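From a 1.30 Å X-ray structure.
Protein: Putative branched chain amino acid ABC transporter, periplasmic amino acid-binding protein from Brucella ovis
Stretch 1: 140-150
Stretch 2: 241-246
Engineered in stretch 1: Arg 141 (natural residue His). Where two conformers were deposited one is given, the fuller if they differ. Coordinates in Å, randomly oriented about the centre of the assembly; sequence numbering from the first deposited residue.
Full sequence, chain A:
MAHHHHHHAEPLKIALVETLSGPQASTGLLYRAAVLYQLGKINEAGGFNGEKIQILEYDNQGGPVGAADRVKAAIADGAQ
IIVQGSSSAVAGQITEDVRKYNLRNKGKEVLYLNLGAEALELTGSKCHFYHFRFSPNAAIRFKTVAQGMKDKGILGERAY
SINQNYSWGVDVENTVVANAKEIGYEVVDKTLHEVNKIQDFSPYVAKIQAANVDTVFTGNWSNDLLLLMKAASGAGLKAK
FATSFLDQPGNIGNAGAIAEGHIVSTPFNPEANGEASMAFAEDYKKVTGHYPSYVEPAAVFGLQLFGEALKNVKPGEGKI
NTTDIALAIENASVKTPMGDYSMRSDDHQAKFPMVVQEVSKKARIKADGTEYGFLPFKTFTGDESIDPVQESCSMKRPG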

ATOM      1  N   ILE A 140      -2.796   5.681   8.821  1.00  7.35           N
ATOM      2  CA  ILE A 140      -4.015   4.925   8.589  1.00  6.90           C
ATOM      3  C   ILE A 140      -3.836   3.462   9.014  1.00  7.16           C
ATOM      4  O   ILE A 140      -4.695   2.900   9.703  1.00  7.90           O
ATOM      5  CB  ILE A 140      -4.441   5.001   7.106  1.00  7.23           C
ATOM      6  CG1 ILE A 140      -4.751   6.455   6.707  1.00  8.29           C
ATOM      7  CG2 ILE A 140      -5.619   4.073   6.842  1.00  8.56           C
ATOM      8  CD1 ILE A 140      -4.965   6.655   5.207  1.00  8.95           C
ATOM      9  N   ARG A 141      -2.727   2.845   8.601  1.00  7.14           N
ATOM     10  CA  ARG A 141      -2.465   1.450   8.950  1.00  6.90           C
ATOM     11  C   ARG A 141      -2.514   1.222  10.461  1.00  6.25           C
ATOM     12  O   ARG A 141      -3.183   0.302  10.949  1.00  7.31           O
ATOM     13  CB  ARG A 141      -1.089   1.000   8.449  1.00  6.47           C
ATOM     14  CG  ARG A 141      -0.943   0.840   6.944  1.00  6.76           C
ATOM     15  CD  ARG A 141      -1.688  -0.346   6.371  1.00  6.67           C
ATOM     16  NE  ARG A 141      -1.271  -0.539   4.986  1.00  5.84           N
ATOM     17  CZ  ARG A 141      -1.723  -1.501   4.187  1.00  5.92           C
ATOM     18  NH1 ARG A 141      -2.600  -2.390   4.633  1.00  6.64           N
ATOM     19  NH2 ARG A 141      -1.297  -1.571   2.933  1.00  7.11           N
ATOM     20  N   PHE A 142      -1.784   2.048  11.205  1.00  6.64           N
ATOM     21  CA  PHE A 142      -1.541   1.714  12.603  1.00  7.89           C
ATOM     22  C   PHE A 142      -2.574   2.230  13.581  1.00  8.03           C
ATOM     23  O   PHE A 142      -2.794   1.615  14.617  1.00  9.55           O
ATOM     24  CB  PHE A 142      -0.065   1.892  12.984  1.00  8.33           C
ATOM     25  CG  PHE A 142       0.770   0.817  12.376  1.00  7.68           C
ATOM     26  CD1 PHE A 142       0.918  -0.405  13.023  1.00  9.09           C
ATOM     27  CD2 PHE A 142       1.269   0.958  11.086  1.00  7.74           C
ATOM     28  CE1 PHE A 142       1.610  -1.442  12.429  1.00  8.71           C
ATOM     29  CE2 PHE A 142       1.960  -0.084  10.476  1.00  7.97           C
ATOM     30  CZ  PHE A 142       2.115  -1.288  11.140  1.00  7.48           C
ATOM     31  N   LYS A 143      -3.272   3.301  13.226  1.00  8.73           N
ATOM     32  CA  LYS A 143      -4.458   3.700  13.969  0.50  9.70           C
ATOM     33  C   LYS A 143      -5.524   2.624  13.830  1.00  8.49           C
ATOM     34  O   LYS A 143      -6.088   2.150  14.817  1.00 10.36           O
ATOM     35  CB  LYS A 143      -5.011   5.017  13.431  0.50 11.32           C
ATOM     36  CG  LYS A 143      -6.424   5.304  13.912  0.50 14.22           C
ATOM     37  CD  LYS A 143      -7.078   6.452  13.147  0.50 15.88           C
ATOM     38  CE  LYS A 143      -7.554   6.036  11.752  0.50 13.82           C
ATOM     39  NZ  LYS A 143      -6.517   6.227  10.699  0.50 10.07           N
ATOM     40  N   THR A 144      -5.806   2.225  12.585  1.00  7.09           N
ATOM     41  CA  THR A 144      -6.879   1.256  12.373  1.00  7.90           C
ATOM     42  C   THR A 144      -6.584  -0.115  12.976  1.00  7.98           C
ATOM     43  O   THR A 144      -7.478  -0.717  13.570  1.00  8.97           O
ATOM     44  CB  THR A 144      -7.332   1.122  10.888  1.00  8.17           C
ATOM     45  OG1 THR A 144      -6.238   0.690  10.071  1.00  7.98           O
ATOM     46  CG2 THR A 144      -7.885   2.441  10.347  1.00  8.66           C
ATOM     47  N   VAL A 145      -5.354  -0.612  12.841  1.00  7.95           N
ATOM     48  CA  VAL A 145      -5.068  -1.935  13.384  1.00  8.05           C
ATOM     49  C   VAL A 145      -5.220  -1.940  14.905  1.00  8.30           C
ATOM     50  O   VAL A 145      -5.815  -2.859  15.480  1.00  8.64           O
ATOM     51  CB  VAL A 145      -3.693  -2.514  12.919  1.00  8.60           C
ATOM     52  CG1 VAL A 145      -2.515  -1.910  13.689  1.00  8.73           C
ATOM     53  CG2 VAL A 145      -3.703  -4.026  13.033  1.00  9.09           C
ATOM     54  N   ALA A 146      -4.725  -0.894  15.561  1.00  8.45           N
ATOM     55  CA  ALA A 146      -4.789  -0.830  17.015  1.00  9.54           C
ATOM     56  C   ALA A 146      -6.227  -0.593  17.495  1.00  9.63           C
ATOM     57  O   ALA A 146      -6.701  -1.256  18.425  1.00 10.16           O
ATOM     58  CB  ALA A 146      -3.858   0.266  17.537  1.00 10.28           C
ATOM     59  N   GLN A 147      -6.924   0.348  16.866  1.00  9.88           N
ATOM     60  CA  GLN A 147      -8.302   0.631  17.255  1.00  9.69           C
ATOM     61  C   GLN A 147      -9.217  -0.572  17.028  1.00  9.70           C
ATOM     62  O   GLN A 147     -10.097  -0.847  17.843  1.00 11.33           O
ATOM     63  CB  GLN A 147      -8.842   1.858  16.527  1.00  9.96           C
ATOM     64  CG  GLN A 147     -10.213   2.290  17.016  1.00 12.18           C
ATOM     65  CD  GLN A 147     -10.179   2.791  18.440  1.00 14.96           C
ATOM     66  OE1 GLN A 147      -9.305   3.576  18.814  1.00 16.65           O
ATOM     67  NE2 GLN A 147     -11.120   2.327  19.251  1.00 17.11           N
ATOM     68  N   GLY A 148      -9.019  -1.282  15.922  1.00  9.67           N
ATOM     69  CA  GLY A 148      -9.792  -2.482  15.645  1.00  9.57           C
ATOM     70  C   GLY A 148      -9.599  -3.543  16.715  1.00  9.51           C
ATOM     71  O   GLY A 148     -10.560  -4.130  17.209  1.00 11.09           O
ATOM     72  N   MET A 149      -8.347  -3.780  17.092  1.00 10.00           N
ATOM     73  CA  MET A 149      -8.053  -4.702  18.190  1.00 10.40           C
ATOM     74  C   MET A 149      -8.718  -4.251  19.497  1.00 10.98           C
ATOM     75  O   MET A 149      -9.296  -5.069  20.226  1.00 13.40           O
ATOM     76  CB  MET A 149      -6.548  -4.853  18.374  1.00 10.82           C
ATOM     77  CG  MET A 149      -5.894  -5.527  17.185  1.00 10.14           C
ATOM     78  SD  MET A 149      -4.103  -5.610  17.307  1.00 12.58           S
ATOM     79  CE  MET A 149      -3.925  -6.828  18.618  1.00 13.65           C
ATOM     80  N   LYS A 150      -8.652  -2.951  19.782  1.00 10.84           N
ATOM     81  CA  LYS A 150      -9.306  -2.394  20.964  1.00 12.32           C
ATOM     82  C   LYS A 150     -10.818  -2.630  20.937  1.00 13.93           C
ATOM     83  O   LYS A 150     -11.398  -3.047  21.938  1.00 16.83           O
ATOM     84  CB  LYS A 150      -8.994  -0.905  21.090  1.00 11.64           C
ATOM     85  CG  LYS A 150      -9.628  -0.241  22.303  1.00 12.84           C
ATOM     86  CD  LYS A 150      -9.192   1.211  22.383  1.00 13.05           C
ATOM     87  CE  LYS A 150      -9.762   1.916  23.603  1.00 16.03           C
ATOM     88  NZ  LYS A 150      -9.099   3.240  23.801  1.00 17.36           N
ATOM     89  N   PHE A 241       1.308 -10.492  16.554  1.00  9.78           N
ATOM     90  CA  PHE A 241       1.720  -9.371  15.728  1.00  8.71           C
ATOM     91  C   PHE A 241       0.515  -8.567  15.259  1.00  8.87           C
ATOM     92  O   PHE A 241      -0.517  -9.129  14.896  1.00 10.46           O
ATOM     93  CB  PHE A 241       2.516  -9.865  14.513  1.00  9.18           C
ATOM     94  CG  PHE A 241       3.890 -10.382  14.848  1.00 10.54           C
ATOM     95  CD1 PHE A 241       4.970  -9.522  14.934  1.00 11.70           C
ATOM     96  CD2 PHE A 241       4.103 -11.730  15.059  1.00 15.18           C
ATOM     97  CE1 PHE A 241       6.235 -10.001  15.237  1.00 12.29           C
ATOM     98  CE2 PHE A 241       5.372 -12.213  15.363  1.00 16.30           C
ATOM     99  CZ  PHE A 241       6.434 -11.348  15.449  1.00 14.53           C
ATOM    100  N   ALA A 242       0.654  -7.246  15.287  1.00  8.49           N
ATOM    101  CA  ALA A 242      -0.337  -6.341  14.720  1.00  8.16           C
ATOM    102  C   ALA A 242       0.360  -5.603  13.590  1.00  7.05           C
ATOM    103  O   ALA A 242       1.312  -4.859  13.826  1.00  7.38           O
ATOM    104  CB  ALA A 242      -0.848  -5.376  15.775  1.00  9.68           C
ATOM    105  N   THR A 243      -0.104  -5.839  12.363  1.00  7.37           N
ATOM    106  CA  THR A 243       0.702  -5.531  11.196  1.00  6.39           C
ATOM    107  C   THR A 243      -0.052  -4.784  10.117  1.00  6.68           C
ATOM    108  O   THR A 243      -1.287  -4.698  10.132  1.00  7.07           O
ATOM    109  CB  THR A 243       1.218  -6.828  10.528  1.00  7.71           C
ATOM    110  OG1 THR A 243       0.130  -7.488   9.861  1.00  7.16           O
ATOM    111  CG2 THR A 243       1.862  -7.763  11.552  1.00  9.06           C
ATOM    112  N   SER A 244       0.721  -4.284   9.155  1.00  6.26           N
ATOM    113  CA  SER A 244       0.189  -3.779   7.903  1.00  6.93           C
ATOM    114  C   SER A 244       0.282  -4.802   6.779  1.00  6.55           C
ATOM    115  O   SER A 244      -0.516  -4.741   5.849  1.00  6.66           O
ATOM    116  CB  SER A 244       0.936  -2.507   7.490  1.00  7.74           C
ATOM    117  OG  SER A 244       2.343  -2.661   7.635  1.00  7.44           O
ATOM    118  N   PHE A 245       1.234  -5.739   6.868  1.00  5.74           N
ATOM    119  CA  PHE A 245       1.597  -6.550   5.695  1.00  6.04           C
ATOM    120  C   PHE A 245       1.638  -8.056   5.934  1.00  6.11           C
ATOM    121  O   PHE A 245       2.226  -8.788   5.132  1.00  6.63           O
ATOM    122  CB  PHE A 245       2.949  -6.106   5.117  1.00  6.19           C
ATOM    123  CG  PHE A 245       2.999  -4.647   4.733  1.00  6.31           C
ATOM    124  CD1 PHE A 245       2.001  -4.075   3.956  1.00  6.79           C
ATOM    125  CD2 PHE A 245       4.050  -3.849   5.154  1.00  6.23           C
ATOM    126  CE1 PHE A 245       2.048  -2.722   3.622  1.00  7.45           C
ATOM    127  CE2 PHE A 245       4.109  -2.510   4.818  1.00  6.92           C
ATOM    128  CZ  PHE A 245       3.107  -1.940   4.045  1.00  7.33           C
ATOM    129  N   LEU A 246       0.984  -8.547   6.987  1.00  5.88           N
ATOM    130  CA  LEU A 246       1.062  -9.980   7.262  1.00  6.11           C
ATOM    131  C   LEU A 246       0.453 -10.841   6.156  1.00  7.14           C
ATOM    132  O   LEU A 246       0.846 -11.999   6.000  1.00  8.02           O
ATOM    133  CB  LEU A 246       0.422 -10.325   8.605  1.00  7.21           C
ATOM    134  CG  LEU A 246       0.705 -11.733   9.131  1.00  9.22           C
ATOM    135  CD1 LEU A 246       2.190 -11.953   9.386  1.00 10.56           C
ATOM    136  CD2 LEU A 246      -0.102 -11.999  10.384  1.00  9.45           C
TER

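Residues 140-150 form part of a longer helix, and residues 241-243 are the end of a strand that runs on into a loop through Leu 246. The two axes come within 8.5 Å of each other, and their N-to-C directions differ by 136°, so the strand descends obliquely against the rise of the helix. The register follows from this: Arg 141 lies nearest Ser 244, with CA atoms 6.0 Å apart, and one helical turn later Val 145 lies nearest Ala 242, at 6.6 Å between CA atoms. No hydrogen bond crosses between the stretches. A helix spends its backbone polar groups on itself, as in the bond from Val 145 N to Arg 141 O (3.0 Å), and what it offers a neighbouring strand is mainly side chains.

Ala 242 gives up the most surface to the contact. Its CB points toward the helix and touches two residues spaced four apart, Val 145 and Met 149, which therefore lie on the same side of the helix. Met 149 SD approaches Ala 242 CB to 3.6 Å, and Val 145 CG2 stands 4.2 Å from the same CB. These are van der Waals contacts among apolar groups. A single methyl suits so close a position, while the long, unbranched methionine side chain reaches the strand from a turn further along. The strand alternates as expected: the CA-to-CB bonds of Phe 241 and Thr 243 point away. Thr 243 nevertheless meets the helix through its backbone, its O lying 3.8 Å from Val 145 CG2, while its side-chain OG1 accepts a hydrogen bond from Leu 246 N (3.2 Å) within the turn.

Ser 244 covers nearly as much and brings the loop against the start of the helical segment. Its small side chain points toward the helix, where its CB packs 3.6 Å from Arg 141 CD, an aliphatic contact. Its OG lies 3.8 Å from Phe 142 CZ, too far and with the wrong partner for a hydrogen bond. The CA-to-CB bond of Phe 142 points sideways, but the length of the ring carries its end to the strand; Ala 242 O sits near the ring plane, 3.7 Å from CE1, at the edge, where the slightly positive ring hydrogens can face a carbonyl oxygen.

Arg 141, an engineered residue where the natural sequence has His, is the helix's largest contributor. Its methylenes pack against Ser 244, and its flat guanidinium has Ser 244 O and Phe 245 CE1 over one face. NH1 comes within 3.4 Å of Ser 244 O, yet the angle is poor for a hydrogen bond, since N-H bonds lie in the guanidinium plane and the oxygen sits above it. NE, NH1 and NH2 all find hydrogen-bond partners elsewhere in the structure, which helps a charged group to be buried. NH2 also meets Phe 245 CE1 at 3.6 Å, at the edge of that ring, so this is not a stacked cation-pi pair.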